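Local coordinates for protein octaprenyl-diphosphate synthase (Bacteroides thetaiotaomicron, PDB 3RMG) that probably acts as a magnesium-dependent prenyltransferase of the FPP/GGPP synthase family, building isoprenoid diphosphate chains, at residues F198-C209 and I291-L302. Sequence-based numbering, arbitrary orientation.
Sequences FARLLGEYIGIC and IEQYKKKAFDLL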
loop_
_atom_site.group_PDB
_atom_site.type_symbol
_atom_site.label_atom_id
_atom_site.label_comp_id
_atom_site.label_asym_id
_atom_site.label_seq_id
_atom_site.Cartn_x
_atom_site.Cartn_y
_atom_site.Cartn_z
ATOM N N PHE A 198 -6.802 -13.240 -24.492
ATOM C CA PHE A 198 -6.761 -14.693 -24.412
ATOM C C PHE A 198 -6.033 -15.161 -23.143
ATOM O O PHE A 198 -6.474 -16.095 -22.470
ATOM C CB PHE A 198 -6.110 -15.249 -25.672
ATOM C CG PHE A 198 -5.608 -16.658 -25.546
ATOM C CD1 PHE A 198 -4.476 -16.941 -24.785
ATOM C CD2 PHE A 198 -6.212 -17.692 -26.259
ATOM C CE1 PHE A 198 -3.977 -18.247 -24.695
ATOM C CE2 PHE A 198 -5.721 -18.990 -26.175
ATOM C CZ PHE A 198 -4.596 -19.266 -25.387
ATOM N N ALA A 199 -4.932 -14.494 -22.807
ATOM C CA ALA A 199 -4.119 -14.886 -21.652
ATOM C C ALA A 199 -4.880 -14.608 -20.362
ATOM O O ALA A 199 -4.868 -15.437 -19.432
ATOM C CB ALA A 199 -2.787 -14.123 -21.654
ATOM N N ARG A 200 -5.543 -13.450 -20.307
ATOM C CA ARG A 200 -6.352 -13.082 -19.135
ATOM C C ARG A 200 -7.433 -14.116 -18.813
ATOM O O ARG A 200 -7.544 -14.584 -17.679
ATOM C CB ARG A 200 -6.989 -11.689 -19.306
ATOM C CG ARG A 200 -7.595 -11.098 -17.988
ATOM C CD ARG A 200 -8.856 -10.256 -18.261
ATOM N NE ARG A 200 -9.942 -11.112 -18.755
ATOM C CZ ARG A 200 -10.798 -11.772 -17.971
ATOM N NH1 ARG A 200 -10.720 -11.651 -16.646
ATOM N NH2 ARG A 200 -11.732 -12.550 -18.508
ATOM N N LEU A 201 -8.236 -14.479 -19.804
ATOM C CA LEU A 201 -9.243 -15.530 -19.613
ATOM C C LEU A 201 -8.631 -16.864 -19.155
ATOM O O LEU A 201 -9.104 -17.495 -18.204
ATOM C CB LEU A 201 -10.003 -15.739 -20.908
ATOM C CG LEU A 201 -11.245 -16.609 -20.840
ATOM C CD1 LEU A 201 -12.157 -16.113 -19.722
ATOM C CD2 LEU A 201 -11.958 -16.607 -22.200
ATOM N N LEU A 202 -7.595 -17.309 -19.852
ATOM C CA LEU A 202 -6.815 -18.455 -19.402
ATOM C C LEU A 202 -6.479 -18.372 -17.909
ATOM O O LEU A 202 -6.772 -19.283 -17.148
ATOM C CB LEU A 202 -5.509 -18.545 -20.188
ATOM C CG LEU A 202 -4.684 -19.773 -19.826
ATOM C CD1 LEU A 202 -5.521 -21.048 -20.065
ATOM C CD2 LEU A 202 -3.400 -19.795 -20.639
ATOM N N GLY A 203 -5.858 -17.274 -17.490
ATOM C CA GLY A 203 -5.418 -17.172 -16.110
ATOM C C GLY A 203 -6.615 -17.166 -15.187
ATOM O O GLY A 203 -6.572 -17.690 -14.063
ATOM N N GLU A 204 -7.700 -16.554 -15.645
ATOM C CA GLU A 204 -8.884 -16.512 -14.815
ATOM C C GLU A 204 -9.420 -17.927 -14.630
ATOM O O GLU A 204 -9.761 -18.313 -13.517
ATOM C CB GLU A 204 -9.961 -15.592 -15.390
ATOM C CG GLU A 204 -11.277 -15.670 -14.621
ATOM C CD GLU A 204 -12.262 -14.609 -15.068
ATOM O OE1 GLU A 204 -13.268 -14.962 -15.723
ATOM O OE2 GLU A 204 -12.009 -13.419 -14.784
ATOM N N TYR A 205 -9.525 -18.698 -15.712
ATOM C CA TYR A 205 -10.016 -20.063 -15.560
ATOM C C TYR A 205 -9.146 -20.833 -14.574
ATOM O O TYR A 205 -9.650 -21.591 -13.734
ATOM C CB TYR A 205 -10.050 -20.815 -16.889
ATOM C CG TYR A 205 -11.182 -20.407 -17.799
ATOM C CD1 TYR A 205 -11.095 -20.592 -19.168
ATOM C CD2 TYR A 205 -12.332 -19.808 -17.292
ATOM C CE1 TYR A 205 -12.140 -20.224 -20.016
ATOM C CE2 TYR A 205 -13.370 -19.436 -18.131
ATOM C CZ TYR A 205 -13.266 -19.659 -19.491
ATOM O OH TYR A 205 -14.292 -19.296 -20.333
ATOM N N ILE A 206 -7.835 -20.643 -14.690
ATOM C CA ILE A 206 -6.884 -21.352 -13.836
ATOM C C ILE A 206 -7.036 -20.947 -12.366
ATOM O O ILE A 206 -7.059 -21.809 -11.458
ATOM C CB ILE A 206 -5.440 -21.117 -14.322
ATOM C CG1 ILE A 206 -5.210 -21.876 -15.645
ATOM C CG2 ILE A 206 -4.434 -21.527 -13.251
ATOM C CD1 ILE A 206 -3.907 -21.542 -16.327
ATOM N N GLY A 207 -7.156 -19.636 -12.143
ATOM C CA GLY A 207 -7.390 -19.084 -10.816
ATOM C C GLY A 207 -8.671 -19.623 -10.189
ATOM O O GLY A 207 -8.724 -19.863 -8.986
ATOM N N ILE A 208 -9.713 -19.820 -10.993
ATOM C CA ILE A 208 -10.954 -20.392 -10.465
ATOM C C ILE A 208 -10.805 -21.870 -10.067
ATOM O O ILE A 208 -11.277 -22.268 -9.001
ATOM C CB ILE A 208 -12.140 -20.218 -11.435
ATOM C CG1 ILE A 208 -12.471 -18.734 -11.601
ATOM C CG2 ILE A 208 -13.371 -20.946 -10.903
ATOM C CD1 ILE A 208 -13.560 -18.458 -12.671
ATOM N N CYS A 209 -10.154 -22.685 -10.901
ATOM C CA CYS A 209 -9.877 -24.077 -10.508
ATOM C C CYS A 209 -9.072 -24.097 -9.201
ATOM O O CYS A 209 -9.361 -24.850 -8.275
ATOM C CB CYS A 209 -9.077 -24.807 -11.580
ATOM S SG CYS A 209 -9.935 -25.069 -13.124
ATOM N N ILE A 291 -14.830 -27.820 -11.132
ATOM C CA ILE A 291 -13.419 -27.700 -11.468
ATOM C C ILE A 291 -13.145 -28.286 -12.855
ATOM O O ILE A 291 -12.452 -27.677 -13.673
ATOM C CB ILE A 291 -12.537 -28.395 -10.410
ATOM C CG1 ILE A 291 -12.524 -27.580 -9.119
ATOM C CG2 ILE A 291 -11.107 -28.579 -10.909
ATOM C CD1 ILE A 291 -11.830 -28.285 -7.973
ATOM N N GLU A 292 -13.703 -29.464 -13.115
ATOM C CA GLU A 292 -13.530 -30.166 -14.385
ATOM C C GLU A 292 -14.076 -29.326 -15.543
ATOM O O GLU A 292 -13.490 -29.274 -16.617
ATOM C CB GLU A 292 -14.282 -31.502 -14.326
ATOM C CG GLU A 292 -13.540 -32.686 -14.900
ATOM C CD GLU A 292 -12.153 -32.821 -14.324
ATOM O OE1 GLU A 292 -11.966 -32.447 -13.145
ATOM O OE2 GLU A 292 -11.252 -33.293 -15.049
ATOM N N GLN A 293 -15.211 -28.674 -15.322
ATOM C CA GLN A 293 -15.784 -27.811 -16.340
ATOM C C GLN A 293 -14.837 -26.658 -16.685
ATOM O O GLN A 293 -14.614 -26.369 -17.862
ATOM C CB GLN A 293 -17.137 -27.257 -15.886
ATOM C CG GLN A 293 -18.293 -28.243 -15.983
ATOM C CD GLN A 293 -19.467 -27.857 -15.079
ATOM O OE1 GLN A 293 -20.345 -28.672 -14.803
ATOM N NE2 GLN A 293 -19.474 -26.614 -14.609
ATOM N N TYR A 294 -14.291 -25.998 -15.664
ATOM C CA TYR A 294 -13.400 -24.867 -15.907
ATOM C C TYR A 294 -12.068 -25.302 -16.504
ATOM O O TYR A 294 -11.474 -24.584 -17.311
ATOM C CB TYR A 294 -13.190 -24.027 -14.645
ATOM C CG TYR A 294 -14.309 -23.045 -14.427
ATOM C CD1 TYR A 294 -14.343 -21.838 -15.118
ATOM C CD2 TYR A 294 -15.343 -23.326 -13.534
ATOM C CE1 TYR A 294 -15.381 -20.940 -14.925
ATOM C CE2 TYR A 294 -16.393 -22.435 -13.337
ATOM C CZ TYR A 294 -16.408 -21.256 -14.035
ATOM O OH TYR A 294 -17.434 -20.378 -13.835
ATOM N N LYS A 295 -11.610 -26.478 -16.108
ATOM C CA LYS A 295 -10.397 -27.055 -16.662
ATOM C C LYS A 295 -10.596 -27.318 -18.142
ATOM O O LYS A 295 -9.699 -27.077 -18.952
ATOM C CB LYS A 295 -10.068 -28.362 -15.958
ATOM C CG LYS A 295 -8.720 -28.929 -16.288
ATOM C CD LYS A 295 -8.516 -30.221 -15.522
ATOM C CE LYS A 295 -7.250 -30.926 -15.945
ATOM N NZ LYS A 295 -7.287 -32.368 -15.569
ATOM N N LYS A 296 -11.773 -27.814 -18.503
ATOM C CA LYS A 296 -12.040 -28.080 -19.910
ATOM C C LYS A 296 -12.147 -26.762 -20.670
ATOM O O LYS A 296 -11.681 -26.652 -21.801
ATOM C CB LYS A 296 -13.318 -28.908 -20.083
ATOM C CG LYS A 296 -13.736 -29.095 -21.533
ATOM C CD LYS A 296 -15.187 -29.543 -21.625
ATOM C CE LYS A 296 -15.806 -29.244 -22.990
ATOM N NZ LYS A 296 -15.189 -30.046 -24.083
ATOM N N LYS A 297 -12.755 -25.755 -20.055
ATOM C CA LYS A 297 -12.813 -24.444 -20.684
ATOM C C LYS A 297 -11.398 -23.953 -20.982
ATOM O O LYS A 297 -11.130 -23.379 -22.045
ATOM C CB LYS A 297 -13.551 -23.452 -19.794
ATOM C CG LYS A 297 -15.082 -23.612 -19.792
ATOM C CD LYS A 297 -15.699 -22.504 -18.948
ATOM C CE LYS A 297 -16.985 -22.950 -18.258
ATOM N NZ LYS A 297 -18.137 -22.951 -19.192
ATOM N N ALA A 298 -10.487 -24.214 -20.048
ATOM C CA ALA A 298 -9.104 -23.803 -20.196
ATOM C C ALA A 298 -8.404 -24.572 -21.307
ATOM O O ALA A 298 -7.712 -23.967 -22.122
ATOM C CB ALA A 298 -8.350 -23.958 -18.876
ATOM N N PHE A 299 -8.581 -25.895 -21.332
ATOM C CA PHE A 299 -7.984 -26.742 -22.364
ATOM C C PHE A 299 -8.501 -26.362 -23.750
ATOM O O PHE A 299 -7.738 -26.246 -24.708
ATOM C CB PHE A 299 -8.280 -28.225 -22.085
ATOM C CG PHE A 299 -7.330 -28.856 -21.096
ATOM C CD1 PHE A 299 -7.218 -30.228 -20.996
ATOM C CD2 PHE A 299 -6.531 -28.070 -20.288
ATOM C CE1 PHE A 299 -6.340 -30.806 -20.093
ATOM C CE2 PHE A 299 -5.648 -28.641 -19.390
ATOM C CZ PHE A 299 -5.557 -30.014 -19.291
ATOM N N ASP A 300 -9.808 -26.166 -23.842
ATOM C CA ASP A 300 -10.416 -25.733 -25.073
ATOM C C ASP A 300 -9.821 -24.401 -25.528
ATOM O O ASP A 300 -9.645 -24.180 -26.719
ATOM C CB ASP A 300 -11.933 -25.634 -24.906
ATOM C CG ASP A 300 -12.607 -26.990 -24.937
ATOM O OD1 ASP A 300 -13.823 -27.040 -24.672
ATOM O OD2 ASP A 300 -11.921 -28.007 -25.216
ATOM N N LEU A 301 -9.489 -23.525 -24.582
ATOM C CA LEU A 301 -8.870 -22.253 -24.943
ATOM C C LEU A 301 -7.499 -22.494 -25.546
ATOM O O LEU A 301 -7.163 -21.908 -26.576
ATOM C CB LEU A 301 -8.701 -21.333 -23.733
ATOM C CG LEU A 301 -9.486 -20.036 -23.520
ATOM C CD1 LEU A 301 -8.730 -19.244 -22.481
ATOM C CD2 LEU A 301 -9.676 -19.185 -24.775
ATOM N N LEU A 302 -6.704 -23.330 -24.877
ATOM C CA LEU A 302 -5.352 -23.684 -25.347
ATOM C C LEU A 302 -5.313 -24.389 -26.712
ATOM O O LEU A 302 -4.292 -24.341 -27.403
ATOM C CB LEU A 302 -4.630 -24.564 -24.316
ATOM C CG LEU A 302 -4.131 -23.838 -23.062
ATOM C CD1 LEU A 302 -3.688 -24.815 -22.010
ATOM C CD2 LEU A 302 -3.004 -22.910 -23.436
#
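With CG anti to the carbonyl carbon and beside the backbone N in both Y205 (chi1 -75°) and Y294, and each CA-CB bond already heading for the partner helix, both rings are set in the interface. The two side chains cross at about a right angle while their ring planes stand at 58°, an oblique pair, with Y205 CD2 3.6 Å from Y294 CD1. One face of the Y294 ring is covered by I208, whose CG2 sits over its centre, 4.1 Å from the centroid, a CH-pi contact. The Y205 ring is a knob among Y294, K297, A298 and L301: K297 CB lies over one face, 3.5 Å from Y205 CE1, and L201 CD1 of its own helix lies over the other. Replacing Y205 with an alanine is likely to open a gap in that hole and leave K297 CB and the Y294 ring edge without the ring they pack on. Going the other way, L301 is a knob among F198, L201, L202 and Y205, its CD1 3.5 Å from L202 N. At the far end, C209 SG packs 3.7 Å from Y294 CB. Helix 309-323 covers A298 and I291 and takes the K295 ammonium in a salt bridge to D319. The two segment axes approach to 8.9 Å, with directions 158° apart, an antiparallel knobs-into-holes pair within the all-helical isoprenoid synthase fold.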